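Local coordinates for protein isocitrate dehydrogenase [NAD] subunit 1 (Saccharomyces cerevisiae, PDB 3BLX) that forms, with a second type of subunit, the octameric mitochondrial allosteric enzyme that oxidatively decarboxylates isocitrate to 2-oxoglutarate with NAD+, and also binds RNA, at residues Arg156-Thr159 with Glu160-Ala163; Val216-Ala219 with Ser220-Ala223; Pro271-Arg274 with His275-Leu278; His324-Arg327 with Asp328-Gly331. All coordinates share one frame; numbering follows the deposited sequence.

Interaction 1 (Arg156-Thr159 with Glu160-Ala163); sequences RPKT and ERIA
R156 and E160, one turn apart at the start of helix 156-172, are joined twice, once through the backbone and once through their charged ends. E160 N donates to R156 O at 2.8 Å. The same pattern continues as R161 N reaches P157 O, I162 N reaches K158 O and A163 N reaches T159 O at 3.1 Å. P157 brings no amide hydrogen, which suits a first turn, where no earlier helical carbonyl awaits one.

On the flank, the CG of E160 lies anti to its carbonyl carbon (chi1 -77°) and the chain runs out extended, putting OE2 in the plane of the R156 guanidinium, at its edge. R156 NE meets E160 OE2 at 3.4 Å, a salt bridge whose hydrogen bond is weak. The carboxylate is turned 71° against the guanidinium. R164, a turn further on, makes a long, weak ion pair with the other oxygen of E160.

K158 and R161 run side by side, with R161 NH2 3.5 Å from the aliphatic K158 CG. Each polar end has its own partners: K158 NZ makes a weak hydrogen bond to T132 and a long, weak ion pair with E133, while the guanidinium of R161 has a salt bridge to D102 and a cation-pi contact with Y104. I162, apolar and buried, faces strand 124-130, while T159 and A163 face helix 190-205. The backbone bonds thus carry the helix. The salt bridge, with its weak hydrogen bond, adds to them, and an acidic E160 near the N-terminal end should also interact favourably with the helix dipole.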
loop_
_atom_site.group_PDB
_atom_site.type_symbol
_atom_site.label_atom_id
_atom_site.label_comp_id
_atom_site.label_asym_id
_atom_site.label_seq_id
_atom_site.Cartn_x
_atom_site.Cartn_y
_atom_site.Cartn_z
ATOM N N ARG E 156 8.861 20.985 0.707
ATOM C CA ARG E 156 9.045 20.986 2.144
ATOM C C ARG E 156 9.295 19.582 2.726
ATOM O O ARG E 156 10.135 19.408 3.610
ATOM C CB ARG E 156 7.903 21.751 2.861
ATOM C CG ARG E 156 6.864 20.907 3.562
ATOM C CD ARG E 156 5.890 21.777 4.379
ATOM N NE ARG E 156 6.572 22.614 5.369
ATOM C CZ ARG E 156 6.698 23.942 5.275
ATOM N NH1 ARG E 156 6.164 24.616 4.231
ATOM N NH2 ARG E 156 7.358 24.608 6.232
ATOM N N PRO E 157 8.599 18.560 2.220
ATOM C CA PRO E 157 8.911 17.235 2.781
ATOM C C PRO E 157 10.355 16.806 2.506
ATOM O O PRO E 157 11.004 16.278 3.409
ATOM C CB PRO E 157 7.934 16.292 2.059
ATOM C CG PRO E 157 6.854 17.192 1.523
ATOM C CD PRO E 157 7.527 18.497 1.208
ATOM N N LYS E 158 10.856 17.025 1.293
ATOM C CA LYS E 158 12.249 16.687 1.032
ATOM C C LYS E 158 13.179 17.520 1.913
ATOM O O LYS E 158 14.173 17.003 2.426
ATOM C CB LYS E 158 12.623 16.828 -0.442
ATOM C CG LYS E 158 12.598 15.536 -1.213
ATOM C CD LYS E 158 11.229 15.212 -1.776
ATOM C CE LYS E 158 11.314 14.070 -2.796
ATOM N NZ LYS E 158 12.126 14.435 -4.005
ATOM N N THR E 159 12.866 18.795 2.128
ATOM C CA THR E 159 13.789 19.578 2.948
ATOM C C THR E 159 13.689 19.306 4.448
ATOM O O THR E 159 14.647 19.497 5.192
ATOM C CB THR E 159 13.906 21.095 2.548
ATOM O OG1 THR E 159 13.737 21.916 3.699
ATOM C CG2 THR E 159 12.916 21.458 1.556
ATOM N N GLU E 160 12.537 18.822 4.884
ATOM C CA GLU E 160 12.393 18.366 6.263
ATOM C C GLU E 160 13.251 17.127 6.553
ATOM O O GLU E 160 13.942 17.079 7.577
ATOM C CB GLU E 160 10.924 18.106 6.592
ATOM C CG GLU E 160 10.111 19.395 6.855
ATOM C CD GLU E 160 8.631 19.111 7.188
ATOM O OE1 GLU E 160 8.264 17.917 7.357
ATOM O OE2 GLU E 160 7.839 20.083 7.272
ATOM N N ARG E 161 13.198 16.131 5.665
ATOM C CA ARG E 161 14.060 14.950 5.770
ATOM C C ARG E 161 15.520 15.349 5.925
ATOM O O ARG E 161 16.230 14.847 6.815
ATOM C CB ARG E 161 14.000 14.112 4.509
ATOM C CG ARG E 161 13.199 12.920 4.603
ATOM C CD ARG E 161 13.572 11.930 3.499
ATOM N NE ARG E 161 13.723 12.505 2.157
ATOM C CZ ARG E 161 13.487 11.798 1.055
ATOM N NH1 ARG E 161 13.052 10.556 1.184
ATOM N NH2 ARG E 161 13.642 12.320 -0.153
ATOM N N ILE E 162 15.984 16.225 5.031
ATOM C CA ILE E 162 17.407 16.495 5.008
ATOM C C ILE E 162 17.792 17.263 6.274
ATOM O O ILE E 162 18.863 17.066 6.831
ATOM C CB ILE E 162 17.895 17.161 3.692
ATOM C CG1 ILE E 162 19.381 16.868 3.511
ATOM C CG2 ILE E 162 17.649 18.658 3.688
ATOM C CD1 ILE E 162 19.694 15.381 3.575
ATOM N N ALA E 163 16.886 18.094 6.765
ATOM C CA ALA E 163 17.106 18.781 8.039
ATOM C C ALA E 163 17.233 17.786 9.191
ATOM O O ALA E 163 18.146 17.883 10.008
ATOM C CB ALA E 163 15.980 19.726 8.326
#

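Interaction 2 (Val216-Ala219 with Ser220-Ala223); sequences VDNA and SMQA
S220 turns its hydroxyl back onto V216: OG lies anti to the serine's own carbonyl carbon and beside its N (chi1 -69°), which carries it to the carbonyl oxygen of the preceding turn. This is the familiar way for serine to sit in an alpha-helix, here helix 216-225, which follows strand 210-215 in the alpha/beta fold of the isocitrate and isopropylmalate dehydrogenases. Two donors grip V216 O. S220 N reaches it at 2.9 Å and S220 OG at 3.3 Å, from opposite faces of the carbonyl plane. A small, polar residue fits well in so buried a place, because its hydroxyl is satisfied within its own helix.

The following amides continue the i to i+4 pattern: M221 N bonds to D217 O at 3.2 Å with an almost straight hydrogen (171°), and Q222 N bonds to N218 O at 2.8 Å. A223 N likewise donates to A219 O, and the small methyls of these alanines suit close approach. A223 touches I246 of helix 237-251, as S220 touches I242. V216 and S220 also pack on I249 of a neighbouring subunit 2, and M221 on its D252, consistent with the helix bundle through which dimers of this family pair.

D217, at the helix start, makes a long, weak ion pair with K183, which is probably critical for catalysis. N218 has CG anti to its backbone N (chi1 -175°) and runs alongside Q222. M221, its chain bent at the thioether, crosses N218 and sets its terminal CE 3.6 Å from N218 ND2.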
loop_
_atom_site.group_PDB
_atom_site.type_symbol
_atom_site.label_atom_id
_atom_site.label_comp_id
_atom_site.label_asym_id
_atom_site.label_seq_id
_atom_site.Cartn_x
_atom_site.Cartn_y
_atom_site.Cartn_z
ATOM N N VAL E 216 25.251 31.430 0.266
ATOM C CA VAL E 216 26.233 30.495 -0.287
ATOM C C VAL E 216 27.515 31.161 -0.818
ATOM O O VAL E 216 28.619 30.635 -0.615
ATOM C CB VAL E 216 25.603 29.597 -1.371
ATOM C CG1 VAL E 216 25.075 30.452 -2.519
ATOM C CG2 VAL E 216 26.605 28.572 -1.865
ATOM N N ASP E 217 27.374 32.306 -1.485
ATOM C CA ASP E 217 28.559 33.038 -1.955
ATOM C C ASP E 217 29.482 33.467 -0.800
ATOM O O ASP E 217 30.707 33.304 -0.891
ATOM C CB ASP E 217 28.194 34.225 -2.864
ATOM C CG ASP E 217 27.016 35.046 -2.335
ATOM O OD1 ASP E 217 26.860 35.167 -1.096
ATOM O OD2 ASP E 217 26.247 35.582 -3.170
ATOM N N ASN E 218 28.883 33.982 0.280
ATOM C CA ASN E 218 29.627 34.305 1.487
ATOM C C ASN E 218 30.261 33.049 2.102
ATOM O O ASN E 218 31.378 33.089 2.610
ATOM C CB ASN E 218 28.740 35.053 2.501
ATOM C CG ASN E 218 29.518 35.523 3.732
ATOM O OD1 ASN E 218 29.102 35.278 4.875
ATOM N ND2 ASN E 218 30.658 36.189 3.507
ATOM N N ALA E 219 29.558 31.925 2.033
ATOM C CA ALA E 219 30.070 30.676 2.609
ATOM C C ALA E 219 31.305 30.171 1.848
ATOM O O ALA E 219 32.245 29.623 2.443
ATOM C CB ALA E 219 28.984 29.608 2.632
ATOM N N SER E 220 31.291 30.353 0.533
ATOM C CA SER E 220 32.441 30.028 -0.293
ATOM C C SER E 220 33.667 30.820 0.156
ATOM O O SER E 220 34.725 30.240 0.410
ATOM C CB SER E 220 32.140 30.345 -1.752
ATOM O OG SER E 220 31.168 29.450 -2.258
ATOM N N MET E 221 33.520 32.139 0.238
ATOM C CA MET E 221 34.591 33.021 0.677
ATOM C C MET E 221 35.057 32.612 2.072
ATOM O O MET E 221 36.251 32.429 2.325
ATOM C CB MET E 221 34.090 34.466 0.690
ATOM C CG MET E 221 35.172 35.508 0.865
ATOM S SD MET E 221 34.437 37.128 1.061
ATOM C CE MET E 221 34.038 37.098 2.833
ATOM N N GLN E 222 34.102 32.450 2.967
ATOM C CA GLN E 222 34.398 32.092 4.345
ATOM C C GLN E 222 35.094 30.720 4.454
ATOM O O GLN E 222 35.890 30.479 5.356
ATOM C CB GLN E 222 33.092 32.098 5.145
ATOM C CG GLN E 222 33.176 32.778 6.484
ATOM C CD GLN E 222 33.548 34.232 6.369
ATOM O OE1 GLN E 222 34.412 34.718 7.100
ATOM N NE2 GLN E 222 32.905 34.941 5.441
ATOM N N ALA E 223 34.783 29.811 3.539
ATOM C CA ALA E 223 35.338 28.461 3.623
ATOM C C ALA E 223 36.823 28.373 3.236
ATOM O O ALA E 223 37.566 27.538 3.776
ATOM C CB ALA E 223 34.515 27.473 2.777
#

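Interaction 3 (Pro271-Arg274 with His275-Leu278); sequences PGSR and HVGL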
loop_
_atom_site.group_PDB
_atom_site.type_symbol
_atom_site.label_atom_id
_atom_site.label_comp_id
_atom_site.label_asym_id
_atom_site.label_seq_id
_atom_site.Cartn_x
_atom_site.Cartn_y
_atom_site.Cartn_z
ATOM N N PRO E 271 33.805 7.401 -1.730
ATOM C CA PRO E 271 34.591 8.628 -1.548
ATOM C C PRO E 271 33.761 9.904 -1.788
ATOM O O PRO E 271 33.050 10.038 -2.795
ATOM C CB PRO E 271 35.687 8.496 -2.601
ATOM C CG PRO E 271 35.822 7.041 -2.836
ATOM C CD PRO E 271 34.428 6.479 -2.691
ATOM N N GLY E 272 33.881 10.840 -0.854
ATOM C CA GLY E 272 32.997 11.964 -0.786
ATOM C C GLY E 272 33.162 13.018 -1.861
ATOM O O GLY E 272 32.310 13.909 -1.983
ATOM N N SER E 273 34.244 12.945 -2.631
ATOM C CA SER E 273 34.500 13.954 -3.646
ATOM C C SER E 273 34.428 13.398 -5.048
ATOM O O SER E 273 34.587 14.131 -6.019
ATOM C CB SER E 273 35.850 14.632 -3.419
ATOM O OG SER E 273 35.667 15.836 -2.705
ATOM N N ARG E 274 34.186 12.098 -5.157
ATOM C CA ARG E 274 34.145 11.441 -6.455
ATOM C C ARG E 274 35.491 11.525 -7.187
ATOM O O ARG E 274 35.539 11.428 -8.409
ATOM C CB ARG E 274 33.011 12.021 -7.303
ATOM C CG ARG E 274 31.671 11.323 -7.105
ATOM C CD ARG E 274 30.973 11.688 -5.803
ATOM N NE ARG E 274 29.724 10.937 -5.634
ATOM C CZ ARG E 274 28.537 11.323 -6.105
ATOM N NH1 ARG E 274 28.434 12.466 -6.778
ATOM N NH2 ARG E 274 27.451 10.569 -5.905
ATOM N N HIS E 275 36.572 11.696 -6.421
ATOM C CA HIS E 275 37.942 11.783 -6.949
ATOM C C HIS E 275 38.048 12.772 -8.104
ATOM O O HIS E 275 38.784 12.565 -9.074
ATOM C CB HIS E 275 38.454 10.406 -7.374
ATOM C CG HIS E 275 39.008 9.585 -6.246
ATOM N ND1 HIS E 275 40.272 9.028 -6.281
ATOM C CD2 HIS E 275 38.470 9.219 -5.057
ATOM C CE1 HIS E 275 40.487 8.356 -5.161
ATOM N NE2 HIS E 275 39.408 8.452 -4.403
ATOM N N VAL E 276 37.266 13.831 -7.975
ATOM C CA VAL E 276 37.238 14.929 -8.920
ATOM C C VAL E 276 38.627 15.190 -9.523
ATOM O O VAL E 276 38.920 14.754 -10.649
ATOM C CB VAL E 276 36.655 16.208 -8.240
ATOM C CG1 VAL E 276 35.116 16.315 -8.454
ATOM C CG2 VAL E 276 37.017 16.231 -6.742
ATOM N N GLY E 277 39.482 15.879 -8.768
ATOM C CA GLY E 277 40.813 16.222 -9.243
ATOM C C GLY E 277 41.846 15.135 -8.987
ATOM O O GLY E 277 43.059 15.410 -8.974
ATOM N N LEU E 278 41.361 13.910 -8.761
ATOM C CA LEU E 278 42.225 12.732 -8.704
ATOM C C LEU E 278 42.505 12.236 -10.111
ATOM O O LEU E 278 42.005 11.183 -10.534
ATOM C CB LEU E 278 41.644 11.621 -7.824
ATOM C CG LEU E 278 42.395 11.427 -6.499
ATOM C CD1 LEU E 278 43.376 10.254 -6.580
ATOM C CD2 LEU E 278 43.113 12.719 -6.026
#
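P271 meets the imidazole of H275 at its edge: the proline CB lies near the ring plane, 3.8 Å from H275 CD2, and the two side chains cross at a slant. CG of H275 sits beside its own backbone N, anti to the carbonyl carbon (chi1 -83°), which brings the CD2 edge of the ring to the proline. The turn itself is type I, running from P271 to R274 and closed by a weak bond from R274 N to P271 O at 3.3 Å. A compact, apolar proline ring suits this buried place against the imidazole edge.

A second weak bond follows, from V276 N to S273 O at 3.3 Å. Beside this bond, the CG2 methyl of V276 approaches S273 CB at 3.9 Å, a compact apolar touch that a branched valine can make. R274 points elsewhere: its guanidinium forms a salt bridge with E270 and lies near R129, a probable substrate-binding residue.

P271 and H275 share the same surroundings, both touching L80 of strand 75-80 and A290 of helix 289-302. S273 and V276 instead face helix 237-251, through A248 and N245, so the loop lies wedged between these elements.

Interaction 4 (His324-Arg327 with Asp328-Gly331); sequences HTTR and DIGG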
loop_
_atom_site.group_PDB
_atom_site.type_symbol
_atom_site.label_atom_id
_atom_site.label_comp_id
_atom_site.label_asym_id
_atom_site.label_seq_id
_atom_site.Cartn_x
_atom_site.Cartn_y
_atom_site.Cartn_z
ATOM N N HIS E 324 56.088 5.370 2.606
ATOM C CA HIS E 324 55.059 4.525 1.980
ATOM C C HIS E 324 53.783 5.262 1.561
ATOM O O HIS E 324 52.855 4.660 1.023
ATOM C CB HIS E 324 54.696 3.364 2.889
ATOM C CG HIS E 324 55.813 2.407 3.104
ATOM N ND1 HIS E 324 56.542 2.375 4.271
ATOM C CD2 HIS E 324 56.333 1.449 2.301
ATOM C CE1 HIS E 324 57.457 1.428 4.182
ATOM N NE2 HIS E 324 57.353 0.853 2.997
ATOM N N THR E 325 53.747 6.559 1.820
ATOM C CA THR E 325 52.689 7.439 1.367
ATOM C C THR E 325 52.623 7.477 -0.168
ATOM O O THR E 325 53.630 7.311 -0.856
ATOM C CB THR E 325 52.945 8.822 1.975
ATOM O OG1 THR E 325 52.168 8.953 3.165
ATOM C CG2 THR E 325 52.618 9.950 1.019
ATOM N N THR E 326 51.425 7.671 -0.702
ATOM C CA THR E 326 51.201 7.672 -2.146
ATOM C C THR E 326 51.599 9.033 -2.781
ATOM O O THR E 326 51.820 10.019 -2.071
ATOM C CB THR E 326 49.731 7.238 -2.439
ATOM O OG1 THR E 326 49.608 6.745 -3.776
ATOM C CG2 THR E 326 48.778 8.367 -2.210
ATOM N N ARG E 327 51.710 9.106 -4.104
ATOM C CA ARG E 327 52.336 10.300 -4.712
ATOM C C ARG E 327 51.607 11.644 -4.587
ATOM O O ARG E 327 52.229 12.700 -4.701
ATOM C CB ARG E 327 52.756 10.053 -6.175
ATOM C CG ARG E 327 51.680 10.295 -7.199
ATOM C CD ARG E 327 52.195 9.989 -8.605
ATOM N NE ARG E 327 51.149 10.121 -9.623
ATOM C CZ ARG E 327 51.302 9.812 -10.912
ATOM N NH1 ARG E 327 52.466 9.344 -11.356
ATOM N NH2 ARG E 327 50.288 9.967 -11.762
ATOM N N ASP E 328 50.306 11.612 -4.337
ATOM C CA ASP E 328 49.509 12.838 -4.302
ATOM C C ASP E 328 49.592 13.580 -2.975
ATOM O O ASP E 328 49.224 14.759 -2.902
ATOM C CB ASP E 328 48.049 12.533 -4.627
ATOM C CG ASP E 328 47.577 11.216 -4.014
ATOM O OD1 ASP E 328 46.896 11.268 -2.954
ATOM O OD2 ASP E 328 47.891 10.138 -4.598
ATOM N N ILE E 329 50.047 12.895 -1.931
ATOM C CA ILE E 329 50.318 13.569 -0.660
ATOM C C ILE E 329 51.815 13.635 -0.380
ATOM O O ILE E 329 52.233 13.702 0.769
ATOM C CB ILE E 329 49.569 12.935 0.517
ATOM C CG1 ILE E 329 49.755 11.420 0.513
ATOM C CG2 ILE E 329 48.101 13.278 0.452
ATOM C CD1 ILE E 329 49.158 10.753 1.742
ATOM N N GLY E 330 52.608 13.607 -1.447
ATOM C CA GLY E 330 54.032 13.871 -1.351
ATOM C C GLY E 330 54.948 12.665 -1.220
ATOM O O GLY E 330 56.163 12.800 -1.088
ATOM N N GLY E 331 54.371 11.477 -1.242
ATOM C CA GLY E 331 55.164 10.261 -1.195
ATOM C C GLY E 331 55.519 9.817 -2.596
ATOM O O GLY E 331 55.413 10.601 -3.538
#
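A Schellman pattern of hydrogen bonds ties T326 and R327 to G330 and G331, in the loop that links helix 306-320 to helix 335-347. The outer bond runs from G331 N to T326 O at 3.1 Å, its donor standing 44° out of the carbonyl plane. The inner one, from G330 N to R327 O at 3.4 Å, is weak, and so is the bond from I329 N to T326 O. T326 O therefore takes two donors. G330 adopts the positive phi (95°) that this pattern requires and that glycine bears easily. At G331 a CB would clash with T325 O; the bare CA of G331 lies 3.3 Å from T325 O in a C-H...O contact. A second such contact joins R327 CA to G331 O.

The side chains pack around this tight turn. The CG2 methyl of T325 comes beside CG1 of I329, whose CD1 also touches the threonine, so this contact is largely between aliphatic groups. D328 folds back, with CG between its backbone N and carbonyl carbon (chi1 38°), and its carboxylate lies against the T326 methyl. The polar end is held by N287, which hydrogen-bonds D328 OD1.

The turn is consistent with several modest backbone bonds acting together, with glycine where phi is positive and where a CB would clash, while the one tethered carboxylate links it to the neighbouring loop.

Interactions 1 and 2 are helical, each built on i to i+4 backbone bonds at a helix start, while interactions 3 and 4 are loop turns closed largely by weak bonds. The touching residues of interaction 3 are all buried, and it lies nearest the middle of the chain. Interactions 2 and 3 are both buried contacts and both touch subunit 2, interaction 2 more extensively, whereas interactions 1 and 4 are only partly covered. Charge marks interaction 1, a serine hydroxyl interaction 2, an imidazole edge interaction 3 and glycines interaction 4. Helix 237-251 borders both interactions 2 and 3. The centres of interactions 3 and 4 are about 17 Å apart, and those of interactions 1 and 4 about 41 Å.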